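PDB 5FOC: leucyl-trna synthetase from Plasmodium falciparum, which probably charges leucine tRNA with leucine at the expense of ATP and, through the editing domain modelled here, probably hydrolyses wrongly charged tRNA. Local coordinates for residues S5-L10 against G369-E374; I11-S16 against L226-N231; L124-K129 against N249-I254; Y138-P143 against L241-I246; Y146-L151 against C185-L190. The protein carries 2 engineered substitutions. All coordinates share one frame; numbering follows the deposited sequence.

Contact 1: S5-L10 against G369-E374; sequences SQEYTL and GFLYSE. Engineered in segment 5-10: Ser5 (natural residue Cys).
Tyr8 and Tyr372 form a hydrogen-bonded antiparallel pair near the two ends of the modelled chain. Tyr8 N gives Tyr372 O a short, almost straight bond (2.6 Å, 174°), and Tyr372 N answers to Tyr8 O at 3.0 Å. Two residues along, Leu10 N donates to Phe370 O at 2.8 Å. On the face carrying these four side chains, the two tyrosines lie side by side and point the same way, with Tyr8 CD1 in the plane of the Tyr372 ring, 3.9 Å from its CD1. Leu10 CG presses on Tyr372 CB at 3.7 Å. Further out, Glu374 serves both phenols, Tyr372 directly and Tyr8 through a water. Tyr372 OH donates to Glu374 OE1 at 2.7 Å, coming from above the carboxylate plane, and the water joins Tyr8 OH to Glu374 OE2. The carboxylate also takes Asn188 ND2 and Ser251 N, which would favour its charged form. On the other face, Glu7 OE2 lies against both methyls of Leu371 and forms a salt bridge with Lys360. Helix 352-365 packs on that face, touching Thr9 and Leu371, while helix 190-195 meets Leu10 and Tyr372, and strand 120-127 flanks strand 7-15.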
# COMPACT_ATOMS: atom_id res chain seq x y z
N SER A 5 1.75 -11.66 -18.14
CA SER A 5 2.16 -10.37 -17.47
C SER A 5 0.99 -9.49 -16.97
O SER A 5 0.40 -8.71 -17.71
CB SER A 5 3.06 -9.53 -18.39
OG SER A 5 3.37 -8.29 -17.77
N GLN A 6 0.69 -9.62 -15.70
CA GLN A 6 -0.43 -8.93 -15.06
C GLN A 6 -0.10 -7.41 -14.83
O GLN A 6 0.99 -7.11 -14.37
CB GLN A 6 -0.71 -9.65 -13.74
CG GLN A 6 -1.89 -9.17 -12.93
CD GLN A 6 -3.19 -9.22 -13.70
OE1 GLN A 6 -3.85 -10.26 -13.74
NE2 GLN A 6 -3.57 -8.10 -14.31
N GLU A 7 -0.99 -6.51 -15.24
CA GLU A 7 -0.80 -5.08 -15.04
C GLU A 7 -1.51 -4.75 -13.70
O GLU A 7 -2.63 -5.19 -13.45
CB GLU A 7 -1.38 -4.27 -16.18
CG GLU A 7 -1.26 -2.77 -15.96
CD GLU A 7 -1.59 -1.95 -17.18
OE1 GLU A 7 -0.72 -1.84 -18.06
OE2 GLU A 7 -2.73 -1.39 -17.26
N TYR A 8 -0.80 -4.03 -12.84
CA TYR A 8 -1.33 -3.55 -11.55
C TYR A 8 -1.40 -2.04 -11.63
O TYR A 8 -0.62 -1.41 -12.36
CB TYR A 8 -0.41 -3.96 -10.40
CG TYR A 8 -0.28 -5.45 -10.21
CD1 TYR A 8 0.63 -6.19 -11.01
CD2 TYR A 8 -1.13 -6.15 -9.38
CE1 TYR A 8 0.72 -7.57 -10.85
CE2 TYR A 8 -1.04 -7.51 -9.20
CZ TYR A 8 -0.12 -8.22 -9.99
OH TYR A 8 -0.06 -9.56 -9.78
N THR A 9 -2.28 -1.45 -10.80
CA THR A 9 -2.28 -0.01 -10.62
C THR A 9 -1.70 0.22 -9.22
O THR A 9 -2.13 -0.42 -8.29
CB THR A 9 -3.67 0.62 -10.73
OG1 THR A 9 -4.25 0.29 -11.98
CG2 THR A 9 -3.57 2.13 -10.62
N LEU A 10 -0.61 0.93 -9.17
CA LEU A 10 -0.04 1.37 -7.89
C LEU A 10 -0.62 2.73 -7.53
O LEU A 10 -0.66 3.65 -8.33
CB LEU A 10 1.49 1.45 -7.95
CG LEU A 10 2.23 0.24 -8.50
CD1 LEU A 10 3.73 0.46 -8.37
CD2 LEU A 10 1.77 -1.04 -7.84
N GLY A 369 -0.71 7.75 -8.92
CA GLY A 369 -0.21 6.40 -9.02
C GLY A 369 0.43 6.09 -10.38
O GLY A 369 0.69 6.97 -11.16
N PHE A 370 0.70 4.79 -10.57
CA PHE A 370 1.51 4.29 -11.69
C PHE A 370 0.92 2.99 -12.18
O PHE A 370 0.29 2.25 -11.44
CB PHE A 370 2.93 3.97 -11.24
CG PHE A 370 3.65 5.12 -10.59
CD1 PHE A 370 4.17 6.18 -11.35
CD2 PHE A 370 3.83 5.14 -9.23
CE1 PHE A 370 4.87 7.21 -10.76
CE2 PHE A 370 4.52 6.19 -8.63
CZ PHE A 370 5.02 7.23 -9.39
N LEU A 371 1.16 2.73 -13.47
CA LEU A 371 0.96 1.38 -13.99
C LEU A 371 2.22 0.58 -13.74
O LEU A 371 3.31 1.14 -13.83
CB LEU A 371 0.61 1.42 -15.47
CG LEU A 371 -0.68 2.17 -15.85
CD1 LEU A 371 -1.02 2.10 -17.34
CD2 LEU A 371 -1.89 1.74 -15.01
N TYR A 372 2.06 -0.69 -13.39
CA TYR A 372 3.15 -1.60 -13.02
C TYR A 372 2.86 -3.02 -13.53
O TYR A 372 1.74 -3.54 -13.35
CB TYR A 372 3.25 -1.67 -11.50
CG TYR A 372 4.20 -2.69 -10.91
CD1 TYR A 372 3.78 -4.00 -10.65
CD2 TYR A 372 5.50 -2.37 -10.59
CE1 TYR A 372 4.66 -4.96 -10.12
CE2 TYR A 372 6.36 -3.29 -10.00
CZ TYR A 372 5.94 -4.61 -9.81
OH TYR A 372 6.77 -5.58 -9.28
N SER A 373 3.91 -3.64 -14.11
CA SER A 373 3.92 -5.02 -14.59
C SER A 373 5.13 -5.77 -14.05
O SER A 373 6.17 -5.17 -13.80
CB SER A 373 4.02 -5.08 -16.14
OG SER A 373 2.85 -4.51 -16.71
N GLU A 374 5.02 -7.10 -13.94
CA GLU A 374 6.20 -7.90 -13.56
C GLU A 374 6.21 -9.25 -14.20
O GLU A 374 5.19 -9.66 -14.72
CB GLU A 374 6.29 -8.06 -12.06
CG GLU A 374 5.05 -8.71 -11.47
CD GLU A 374 4.99 -8.66 -9.92
OE1 GLU A 374 5.93 -8.13 -9.28
OE2 GLU A 374 4.03 -9.24 -9.37
OXT GLU A 374 7.24 -9.94 -14.19
O HOH W 1 2.48 -11.24 -13.39
O HOH W 2 2.67 -8.79 -14.01
O HOH W 3 2.22 -10.77 -10.53

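Contact 2: I11-S16 against L226-N231; sequences IKIFVS and LETYTN
Phe14 leans its side chain across the ring of Tyr229, its partner in a hydrogen-bonded antiparallel pair. CB of Phe14 stands 3.4 Å above that ring plane, offset toward the rim, with CZ and CE1 of Tyr229 beneath it: a CH-pi contact. CG follows at 4.0 Å from Tyr229 CZ. Beyond it the two rings are nearly parallel, planes 26° apart, but slid so far that they barely overlap. Tyr229 O lies at the edge of the Phe14 ring, near the plane of that ring, 3.7 Å from Phe14 CD2. CE2 meets Asn231 ND2 at 3.6 Å; CZ also lies near this nitrogen, which bonds to Asp368. Tyr229 reaches back because its CG lies between the backbone N and the carbonyl carbon (chi1 68°). The pair belongs to the large mixed sheet of the editing domain, in which strand 7-15 runs between strands 227-229 and 120-127. Phe14 N and Tyr229 O bond at 2.7 Å, and Ser16 N donates to Glu227 O where strand 7-15 ends. On the opposite face Ile13 CG2 is squeezed to 3.4 Å from Thr228 CB. The hydroxyl of Thr228 turns to Leu238 O and Thr139 OG1, and Ile11 CG2 touches Thr230 CG2.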
# COMPACT_ATOMS: atom_id res chain seq x y z
N ILE A 11 -1.10 2.82 -6.29
CA ILE A 11 -1.68 4.05 -5.75
C ILE A 11 -0.71 4.59 -4.71
O ILE A 11 -0.19 3.83 -3.91
CB ILE A 11 -3.07 3.76 -5.17
CG1 ILE A 11 -4.02 3.26 -6.31
CG2 ILE A 11 -3.68 5.00 -4.50
CD1 ILE A 11 -5.39 2.82 -5.86
N LYS A 12 -0.50 5.92 -4.78
CA LYS A 12 0.33 6.61 -3.78
C LYS A 12 -0.42 6.71 -2.47
O LYS A 12 -1.45 7.33 -2.41
CB LYS A 12 0.75 7.97 -4.27
CG LYS A 12 1.77 7.90 -5.39
CD LYS A 12 1.99 9.23 -6.04
CE LYS A 12 3.00 9.24 -7.16
NZ LYS A 12 3.02 10.58 -7.76
N ILE A 13 0.08 6.00 -1.48
CA ILE A 13 -0.54 5.98 -0.16
C ILE A 13 0.39 6.80 0.76
O ILE A 13 1.40 6.34 1.23
CB ILE A 13 -0.78 4.53 0.36
CG1 ILE A 13 -1.78 3.79 -0.53
CG2 ILE A 13 -1.30 4.53 1.78
CD1 ILE A 13 -1.97 2.33 -0.17
N PHE A 14 -0.05 8.03 1.04
CA PHE A 14 0.80 8.96 1.76
C PHE A 14 0.65 8.70 3.27
O PHE A 14 -0.41 8.30 3.74
CB PHE A 14 0.30 10.40 1.50
CG PHE A 14 0.44 10.83 0.06
CD1 PHE A 14 1.63 11.35 -0.42
CD2 PHE A 14 -0.63 10.71 -0.81
CE1 PHE A 14 1.75 11.70 -1.76
CE2 PHE A 14 -0.51 11.07 -2.15
CZ PHE A 14 0.68 11.55 -2.63
N VAL A 15 1.76 8.89 3.98
CA VAL A 15 1.76 8.86 5.45
C VAL A 15 1.34 10.23 6.03
O VAL A 15 1.87 11.25 5.63
CB VAL A 15 3.16 8.47 5.95
CG1 VAL A 15 3.33 8.67 7.46
CG2 VAL A 15 3.50 7.03 5.53
N SER A 16 0.35 10.17 6.92
CA SER A 16 -0.17 11.37 7.63
C SER A 16 0.84 11.87 8.67
O SER A 16 1.21 13.03 8.62
CB SER A 16 -1.54 11.07 8.30
OG SER A 16 -2.46 10.43 7.42
N LEU A 226 0.06 3.13 11.77
CA LEU A 226 0.31 4.38 11.09
C LEU A 226 -0.90 4.81 10.30
O LEU A 226 -1.59 4.00 9.67
CB LEU A 226 1.47 4.31 10.11
CG LEU A 226 2.91 4.41 10.54
CD1 LEU A 226 3.82 4.41 9.32
CD2 LEU A 226 3.11 5.71 11.29
N GLU A 227 -1.13 6.11 10.29
CA GLU A 227 -2.24 6.68 9.54
C GLU A 227 -1.74 7.02 8.14
O GLU A 227 -0.69 7.65 7.97
CB GLU A 227 -2.78 7.93 10.33
CG GLU A 227 -4.05 8.48 9.68
CD GLU A 227 -4.55 9.78 10.32
OE1 GLU A 227 -3.70 10.48 10.87
OE2 GLU A 227 -5.74 10.08 10.20
N THR A 228 -2.49 6.54 7.13
CA THR A 228 -2.21 6.87 5.72
C THR A 228 -3.43 7.48 5.01
O THR A 228 -4.57 7.41 5.52
CB THR A 228 -1.68 5.63 4.93
OG1 THR A 228 -2.73 4.70 4.84
CG2 THR A 228 -0.45 5.02 5.64
N TYR A 229 -3.21 8.02 3.81
CA TYR A 229 -4.31 8.49 3.00
C TYR A 229 -3.88 8.46 1.53
O TYR A 229 -2.69 8.42 1.24
CB TYR A 229 -4.82 9.90 3.46
CG TYR A 229 -3.82 10.97 3.20
CD1 TYR A 229 -2.74 11.14 4.05
CD2 TYR A 229 -3.92 11.76 2.06
CE1 TYR A 229 -1.78 12.12 3.79
CE2 TYR A 229 -2.94 12.71 1.77
CZ TYR A 229 -1.88 12.90 2.65
OH TYR A 229 -0.93 13.88 2.36
N THR A 230 -4.87 8.54 0.65
CA THR A 230 -4.61 8.75 -0.79
C THR A 230 -5.35 10.00 -1.24
O THR A 230 -6.20 10.54 -0.46
CB THR A 230 -5.12 7.57 -1.65
OG1 THR A 230 -6.54 7.65 -1.78
CG2 THR A 230 -4.66 6.22 -1.11
N ASN A 231 -5.11 10.49 -2.45
CA ASN A 231 -5.87 11.63 -2.97
C ASN A 231 -7.19 11.22 -3.63
O ASN A 231 -7.89 12.06 -4.22
CB ASN A 231 -5.01 12.47 -3.92
CG ASN A 231 -3.91 13.20 -3.18
OD1 ASN A 231 -4.11 13.71 -2.06
ND2 ASN A 231 -2.76 13.29 -3.80
O HOH W 4 -2.99 9.27 -3.89

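Contact 3: L124-K129 against N249-I254; sequences LGSTLK and NISTGI
Ile254, Leu124 and Ser126 bury the largest areas here, where strand 120-127 meets the loop leading into strand 254-257. Ser126 is held twice. Its N donates to Ile254 O at 2.7 Å with an angle of 150°, and its OG, anti to the backbone N, shares a 2.7 Å hydrogen bond with Ser251 OG in which either hydroxyl may be the donor. Leu124 offers its carbonyl: Thr252 OG1 donates to Leu124 O at 2.6 Å, tilted 28° from the carbonyl plane, while Thr252 CG2 lies against Leu124 CB. Ile254 covers the same oxygen from another direction, with CD1 3.7 Å from Leu124 O, and its CG2 lies 4.1 Å from Gly125 CA. Ser251 and Thr252 are the two central residues of a type II' turn from Ile250 to Gly253, and both have CB directed at the strand; Asn188 ND2 bonds Ser251 O. The run beginning at Ser126 resembles the threonine-rich peptide of editing sites in related leucyl-tRNA synthetases, so this grip on its start probably lies beside the editing pocket. Around the contact, strand 7-15 borders one edge of strand 120-127 through Ile11 and Gly125, and strand 181-185 borders the other through Val184.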
# COMPACT_ATOMS: atom_id res chain seq x y z
N LEU A 124 3.57 2.23 -1.62
CA LEU A 124 3.04 2.00 -2.96
C LEU A 124 2.05 0.83 -2.90
O LEU A 124 2.48 -0.33 -2.77
CB LEU A 124 4.19 1.70 -3.92
CG LEU A 124 5.08 2.85 -4.34
CD1 LEU A 124 6.30 2.38 -5.13
CD2 LEU A 124 4.29 3.85 -5.15
N GLY A 125 0.74 1.16 -2.90
CA GLY A 125 -0.34 0.23 -2.73
C GLY A 125 -0.60 -0.37 -4.11
O GLY A 125 -0.60 0.37 -5.05
N SER A 126 -0.92 -1.64 -4.15
CA SER A 126 -1.15 -2.32 -5.46
C SER A 126 -2.59 -2.81 -5.52
O SER A 126 -3.07 -3.44 -4.56
CB SER A 126 -0.18 -3.47 -5.48
OG SER A 126 -0.39 -4.10 -6.75
N THR A 127 -3.28 -2.60 -6.66
CA THR A 127 -4.65 -3.04 -6.83
C THR A 127 -4.90 -3.46 -8.29
O THR A 127 -4.36 -2.83 -9.23
CB THR A 127 -5.68 -1.95 -6.39
OG1 THR A 127 -6.99 -2.47 -6.44
CG2 THR A 127 -5.60 -0.72 -7.23
N LEU A 128 -5.76 -4.47 -8.42
CA LEU A 128 -6.36 -4.79 -9.71
C LEU A 128 -7.72 -4.17 -9.91
O LEU A 128 -8.32 -4.30 -10.95
CB LEU A 128 -6.47 -6.31 -9.86
CG LEU A 128 -5.12 -7.03 -9.83
CD1 LEU A 128 -5.31 -8.52 -9.67
CD2 LEU A 128 -4.32 -6.65 -11.05
N LYS A 129 -8.20 -3.40 -8.90
CA LYS A 129 -9.48 -2.80 -8.99
C LYS A 129 -9.37 -1.31 -8.63
O LYS A 129 -9.93 -0.86 -7.59
CB LYS A 129 -10.47 -3.48 -8.04
CG LYS A 129 -10.64 -4.98 -8.02
CD LYS A 129 -11.79 -5.27 -7.04
CE LYS A 129 -11.83 -6.69 -6.53
NZ LYS A 129 -13.06 -7.00 -5.74
N ASN A 249 5.82 -12.30 -3.34
CA ASN A 249 6.21 -12.39 -4.73
C ASN A 249 5.24 -11.70 -5.70
O ASN A 249 5.48 -11.73 -6.90
CB ASN A 249 6.48 -13.85 -5.14
CG ASN A 249 5.26 -14.74 -5.03
OD1 ASN A 249 4.35 -14.49 -4.25
ND2 ASN A 249 5.26 -15.82 -5.76
N ILE A 250 4.25 -10.96 -5.19
CA ILE A 250 3.26 -10.30 -6.02
C ILE A 250 3.39 -8.78 -5.81
O ILE A 250 3.24 -8.29 -4.64
CB ILE A 250 1.84 -10.76 -5.65
CG1 ILE A 250 1.65 -12.27 -5.93
CG2 ILE A 250 0.78 -9.89 -6.35
CD1 ILE A 250 1.84 -12.61 -7.35
N SER A 251 3.70 -8.05 -6.87
CA SER A 251 3.73 -6.60 -6.87
C SER A 251 4.53 -6.05 -5.67
O SER A 251 5.60 -6.51 -5.34
CB SER A 251 2.29 -6.08 -6.96
OG SER A 251 2.23 -4.71 -7.26
N THR A 252 3.96 -5.01 -5.02
CA THR A 252 4.68 -4.32 -3.95
C THR A 252 4.41 -4.80 -2.51
O THR A 252 5.09 -4.31 -1.58
CB THR A 252 4.25 -2.82 -3.93
OG1 THR A 252 2.84 -2.74 -3.76
CG2 THR A 252 4.60 -2.15 -5.23
N GLY A 253 3.42 -5.67 -2.33
CA GLY A 253 3.18 -6.35 -1.08
C GLY A 253 2.46 -5.34 -0.14
O GLY A 253 2.43 -5.63 1.04
N ILE A 254 1.83 -4.34 -0.71
CA ILE A 254 0.99 -3.37 0.10
C ILE A 254 -0.30 -3.27 -0.68
O ILE A 254 -0.28 -3.00 -1.90
CB ILE A 254 1.66 -2.01 0.16
CG1 ILE A 254 3.01 -2.15 0.85
CG2 ILE A 254 0.74 -1.05 0.98
CD1 ILE A 254 4.07 -1.13 0.53

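Contact 4: Y138-P143 against L241-I246; sequences YTFINP and LPMTTI
Phe140 and Leu241 make a parallel strand pairing, buried in the large mixed sheet of the editing domain, where strand 138-141 lies between strands 238-242 and 254-257. The backbone ladder alternates from chain to chain: Leu241 N donates to Thr139 O at 2.8 Å, Ile141 N to Leu241 O at 3.1 Å, and Met243 N to Ile141 O at 2.9 Å. On one side of the sheet, aromatic faces receive methyl groups. Leu241 CD1 sits 3.4 Å above the Tyr138 ring, toward its rim, and Met243 CE stands 3.5 Å above the Phe140 ring. The bend of Met243 at chi3 (-106°) brings CE over that ring; SD lies close too, in an oblique Met-aromatic contact, while Leu241 O lies at the ring edge. Helix 263-274 continues this layer with Leu269 on Tyr138 and Cys268 on Phe140. On the other side, Pro143 CG meets Pro242 CB at 3.6 Å, the two proline side chains crossing at about a right angle. Past the strand, a type I turn from Met243 to Ile246 brings round Ile246 O, and Asn142 ND2 aims an N-H at one of its lone pairs from 3.0 Å. With OD1 taking Asn144 N, the buried Asn142 amide has both ends paired, which sets its rotation beside largely apolar side chains.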
# COMPACT_ATOMS: atom_id res chain seq x y z
N TYR A 138 -8.63 1.21 4.91
CA TYR A 138 -7.41 0.85 5.54
C TYR A 138 -6.34 0.57 4.48
O TYR A 138 -6.65 0.65 3.27
CB TYR A 138 -7.56 -0.38 6.46
CG TYR A 138 -8.47 -0.10 7.60
CD1 TYR A 138 -7.95 0.54 8.71
CD2 TYR A 138 -9.82 -0.37 7.57
CE1 TYR A 138 -8.77 0.85 9.77
CE2 TYR A 138 -10.65 -0.10 8.65
CZ TYR A 138 -10.10 0.57 9.75
OH TYR A 138 -10.98 0.90 10.82
N THR A 139 -5.13 0.37 4.95
CA THR A 139 -4.01 -0.07 4.11
C THR A 139 -3.47 -1.34 4.72
O THR A 139 -3.15 -1.41 5.88
CB THR A 139 -2.93 1.04 4.07
OG1 THR A 139 -3.46 2.20 3.43
CG2 THR A 139 -1.65 0.54 3.40
N PHE A 140 -3.36 -2.40 3.93
CA PHE A 140 -2.84 -3.64 4.44
C PHE A 140 -1.37 -3.89 4.07
O PHE A 140 -0.92 -3.52 2.95
CB PHE A 140 -3.59 -4.87 3.92
CG PHE A 140 -5.00 -5.03 4.37
CD1 PHE A 140 -5.32 -5.16 5.74
CD2 PHE A 140 -6.02 -5.21 3.43
CE1 PHE A 140 -6.65 -5.42 6.12
CE2 PHE A 140 -7.31 -5.46 3.81
CZ PHE A 140 -7.64 -5.54 5.17
N ILE A 141 -0.66 -4.47 5.02
CA ILE A 141 0.76 -4.82 4.90
C ILE A 141 0.99 -6.17 5.53
O ILE A 141 0.23 -6.61 6.38
CB ILE A 141 1.65 -3.73 5.54
CG1 ILE A 141 3.06 -3.76 5.04
CG2 ILE A 141 1.62 -3.80 7.06
CD1 ILE A 141 3.89 -2.52 5.37
N ASN A 142 2.01 -6.90 5.03
CA ASN A 142 2.31 -8.16 5.67
C ASN A 142 3.19 -7.92 6.88
O ASN A 142 4.30 -7.47 6.71
CB ASN A 142 2.98 -9.13 4.68
CG ASN A 142 3.15 -10.52 5.24
OD1 ASN A 142 3.42 -10.73 6.41
ND2 ASN A 142 2.99 -11.51 4.37
N PRO A 143 2.68 -8.17 8.11
CA PRO A 143 3.43 -7.76 9.32
C PRO A 143 4.73 -8.56 9.55
O PRO A 143 5.65 -8.10 10.20
CB PRO A 143 2.41 -8.04 10.43
CG PRO A 143 1.58 -9.18 9.91
CD PRO A 143 1.44 -8.88 8.46
N LEU A 241 -3.07 -1.92 8.64
CA LEU A 241 -3.47 -3.11 9.33
C LEU A 241 -2.72 -4.34 8.80
O LEU A 241 -2.32 -4.31 7.66
CB LEU A 241 -4.95 -3.35 9.16
CG LEU A 241 -5.99 -2.35 9.68
CD1 LEU A 241 -7.37 -2.88 9.41
CD2 LEU A 241 -5.79 -2.16 11.16
N PRO A 242 -2.54 -5.36 9.64
CA PRO A 242 -1.80 -6.55 9.21
C PRO A 242 -2.66 -7.56 8.44
O PRO A 242 -3.74 -7.91 8.85
CB PRO A 242 -1.32 -7.14 10.51
CG PRO A 242 -2.43 -6.81 11.47
CD PRO A 242 -2.87 -5.42 11.08
N MET A 243 -2.10 -8.04 7.31
CA MET A 243 -2.73 -9.09 6.51
C MET A 243 -1.63 -10.08 6.16
O MET A 243 -0.77 -9.78 5.33
CB MET A 243 -3.40 -8.49 5.29
CG MET A 243 -4.03 -9.52 4.33
SD MET A 243 -4.71 -8.77 2.82
CE MET A 243 -6.47 -8.85 3.08
N THR A 244 -1.62 -11.22 6.86
CA THR A 244 -0.54 -12.22 6.71
C THR A 244 -0.59 -12.99 5.41
O THR A 244 0.37 -13.68 5.11
CB THR A 244 -0.52 -13.23 7.86
OG1 THR A 244 -1.77 -13.96 7.92
CG2 THR A 244 -0.25 -12.49 9.15
N THR A 245 -1.69 -12.87 4.67
CA THR A 245 -1.88 -13.64 3.40
C THR A 245 -1.30 -12.89 2.21
O THR A 245 -1.26 -13.43 1.12
CB THR A 245 -3.37 -13.86 3.12
OG1 THR A 245 -4.05 -12.59 3.28
CG2 THR A 245 -3.94 -14.85 4.08
N ILE A 246 -0.88 -11.64 2.39
CA ILE A 246 -0.19 -10.91 1.32
C ILE A 246 1.05 -11.71 0.86
O ILE A 246 1.91 -12.05 1.66
CB ILE A 246 0.22 -9.49 1.77
CG1 ILE A 246 -1.05 -8.67 1.84
CG2 ILE A 246 1.24 -8.87 0.83
CD1 ILE A 246 -0.82 -7.35 2.55

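Contact 5: Y146-L151 against C185-L190; sequences YYYLTL and CSENSL
Tyr148 N donates to Cys185 O across the contact at 2.8 Å with an angle of 167°, and Cys185 N returns the bond to Tyr148 O at 3.0 Å. The ring of Tyr148 then runs out beside Glu187, the two side chains pointing the same way, with CE1 of the ring 3.6 Å from Glu187 CB. Chi1 (-171°) sets Glu187 CG anti to the backbone N, and the chain, extended beyond it, lies alongside the ring; a water that Glu187 OE1 accepts at 3.0 Å has a weak link to Tyr148 OH. A second water continues the pairing: it donates to Tyr146 O at 2.7 Å and accepts from Glu187 N at 2.9 Å. This is part of the editing domain's mixed sheet, where strand 181-185, between strands 120-127 and 146-152, finishes and leads into helix 190-195 through a type I turn from Glu187 to Leu190. Ser189 OG ties that turn back to Ser186 O at 2.8 Å. Leu190 faces the strand, with CD1 near Tyr148 CG; its side chain and that of Thr150 slide past each other in opposite directions, CD2 beside CG2. Tyr147 lays its ring edge by the Cys185 carbonyl carbon, while its hydroxyl is hydrogen-bonded to Gly253 O and Asn142 N.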
# COMPACT_ATOMS: atom_id res chain seq x y z
N TYR A 146 9.76 -8.09 5.60
CA TYR A 146 10.49 -6.86 5.41
C TYR A 146 10.00 -6.00 4.26
O TYR A 146 9.69 -6.46 3.17
CB TYR A 146 11.96 -7.16 5.20
CG TYR A 146 12.69 -7.56 6.44
CD1 TYR A 146 12.94 -6.63 7.44
CD2 TYR A 146 13.18 -8.84 6.63
CE1 TYR A 146 13.60 -6.98 8.59
CE2 TYR A 146 13.87 -9.20 7.77
CZ TYR A 146 14.09 -8.23 8.75
OH TYR A 146 14.77 -8.59 9.86
N TYR A 147 9.96 -4.70 4.50
CA TYR A 147 9.70 -3.73 3.44
C TYR A 147 10.90 -2.82 3.29
O TYR A 147 11.58 -2.51 4.28
CB TYR A 147 8.38 -2.96 3.68
CG TYR A 147 7.19 -3.85 3.49
CD1 TYR A 147 6.77 -4.71 4.51
CD2 TYR A 147 6.52 -3.92 2.26
CE1 TYR A 147 5.70 -5.56 4.33
CE2 TYR A 147 5.43 -4.73 2.09
CZ TYR A 147 5.03 -5.58 3.10
OH TYR A 147 3.98 -6.44 2.91
N TYR A 148 11.11 -2.34 2.08
CA TYR A 148 12.25 -1.52 1.74
C TYR A 148 11.82 -0.08 1.52
O TYR A 148 10.77 0.20 1.03
CB TYR A 148 12.94 -2.09 0.45
CG TYR A 148 13.65 -3.38 0.75
CD1 TYR A 148 12.93 -4.55 0.98
CD2 TYR A 148 15.04 -3.44 0.79
CE1 TYR A 148 13.58 -5.76 1.25
CE2 TYR A 148 15.70 -4.66 1.01
CZ TYR A 148 14.96 -5.80 1.26
OH TYR A 148 15.58 -7.01 1.51
N LEU A 149 12.71 0.84 1.92
CA LEU A 149 12.52 2.27 1.70
C LEU A 149 13.57 2.69 0.68
O LEU A 149 14.75 2.44 0.89
CB LEU A 149 12.74 3.10 3.02
CG LEU A 149 11.56 3.02 3.97
CD1 LEU A 149 11.25 1.66 4.52
CD2 LEU A 149 11.92 3.96 5.12
N THR A 150 13.11 3.36 -0.39
CA THR A 150 13.95 3.81 -1.49
C THR A 150 13.35 5.08 -2.14
O THR A 150 12.11 5.27 -2.16
CB THR A 150 14.11 2.71 -2.56
OG1 THR A 150 15.22 3.06 -3.36
CG2 THR A 150 12.89 2.58 -3.39
N LEU A 151 14.23 5.93 -2.63
CA LEU A 151 13.84 7.21 -3.20
C LEU A 151 13.41 7.05 -4.66
O LEU A 151 14.03 6.22 -5.38
CB LEU A 151 14.99 8.21 -3.09
CG LEU A 151 15.32 8.84 -1.69
CD1 LEU A 151 16.69 9.46 -1.70
CD2 LEU A 151 14.23 9.85 -1.42
N CYS A 185 8.08 -0.36 -0.20
CA CYS A 185 7.66 -1.47 -1.12
C CYS A 185 8.46 -2.72 -0.82
O CYS A 185 9.49 -2.70 -0.18
CB CYS A 185 7.87 -1.02 -2.55
SG CYS A 185 9.57 -0.57 -2.96
N SER A 186 7.97 -3.84 -1.39
CA SER A 186 8.64 -5.10 -1.23
C SER A 186 9.95 -5.18 -2.08
O SER A 186 10.15 -4.46 -3.06
CB SER A 186 7.69 -6.23 -1.69
OG SER A 186 7.36 -6.07 -3.07
N GLU A 187 10.82 -6.08 -1.64
CA GLU A 187 12.01 -6.44 -2.41
C GLU A 187 11.63 -6.85 -3.83
O GLU A 187 12.21 -6.36 -4.80
CB GLU A 187 12.75 -7.60 -1.75
CG GLU A 187 14.10 -7.88 -2.38
CD GLU A 187 14.80 -9.06 -1.77
OE1 GLU A 187 14.20 -9.77 -0.95
OE2 GLU A 187 15.95 -9.28 -2.14
N ASN A 188 10.62 -7.71 -3.90
CA ASN A 188 10.07 -8.19 -5.19
C ASN A 188 9.85 -7.08 -6.21
O ASN A 188 10.10 -7.24 -7.38
CB ASN A 188 8.73 -8.91 -4.98
CG ASN A 188 8.07 -9.30 -6.27
OD1 ASN A 188 8.54 -10.28 -6.93
ND2 ASN A 188 7.03 -8.62 -6.69
N SER A 189 9.31 -5.95 -5.76
CA SER A 189 8.97 -4.88 -6.70
C SER A 189 10.15 -4.07 -7.22
O SER A 189 10.01 -3.36 -8.18
CB SER A 189 7.92 -3.95 -6.10
OG SER A 189 8.44 -3.25 -4.99
N LEU A 190 11.31 -4.14 -6.58
CA LEU A 190 12.33 -3.10 -6.77
C LEU A 190 12.84 -2.95 -8.19
O LEU A 190 12.75 -1.89 -8.79
CB LEU A 190 13.48 -3.29 -5.79
CG LEU A 190 13.19 -2.97 -4.30
CD1 LEU A 190 14.37 -3.42 -3.46
CD2 LEU A 190 12.87 -1.49 -4.03
O HOH W 5 10.35 -7.57 0.75
O HOH W 6 13.02 -9.31 1.74

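In the fold
All five contacts reach one mixed sheet, the core of the editing domain. Contacts 1 and 2 use successive halves of strand 7-15 and have centres 19 Å apart; contact 1 joins the two ends of the modelled chain and encloses the other four along the sequence. Contacts 2 and 3 interlock, their segments alternating, as do those of contacts 2 and 4, while contact 5 is nested within contact 4 and contact 4 within contact 3. Contact 3 lies in the middle, about 8 Å from contact 1 and 11 to 14 Å from the rest, centre to centre, and touches all of them. Distant parts of the sequence thus close into one compact unit, consistent with an inserted domain whose two ends meet.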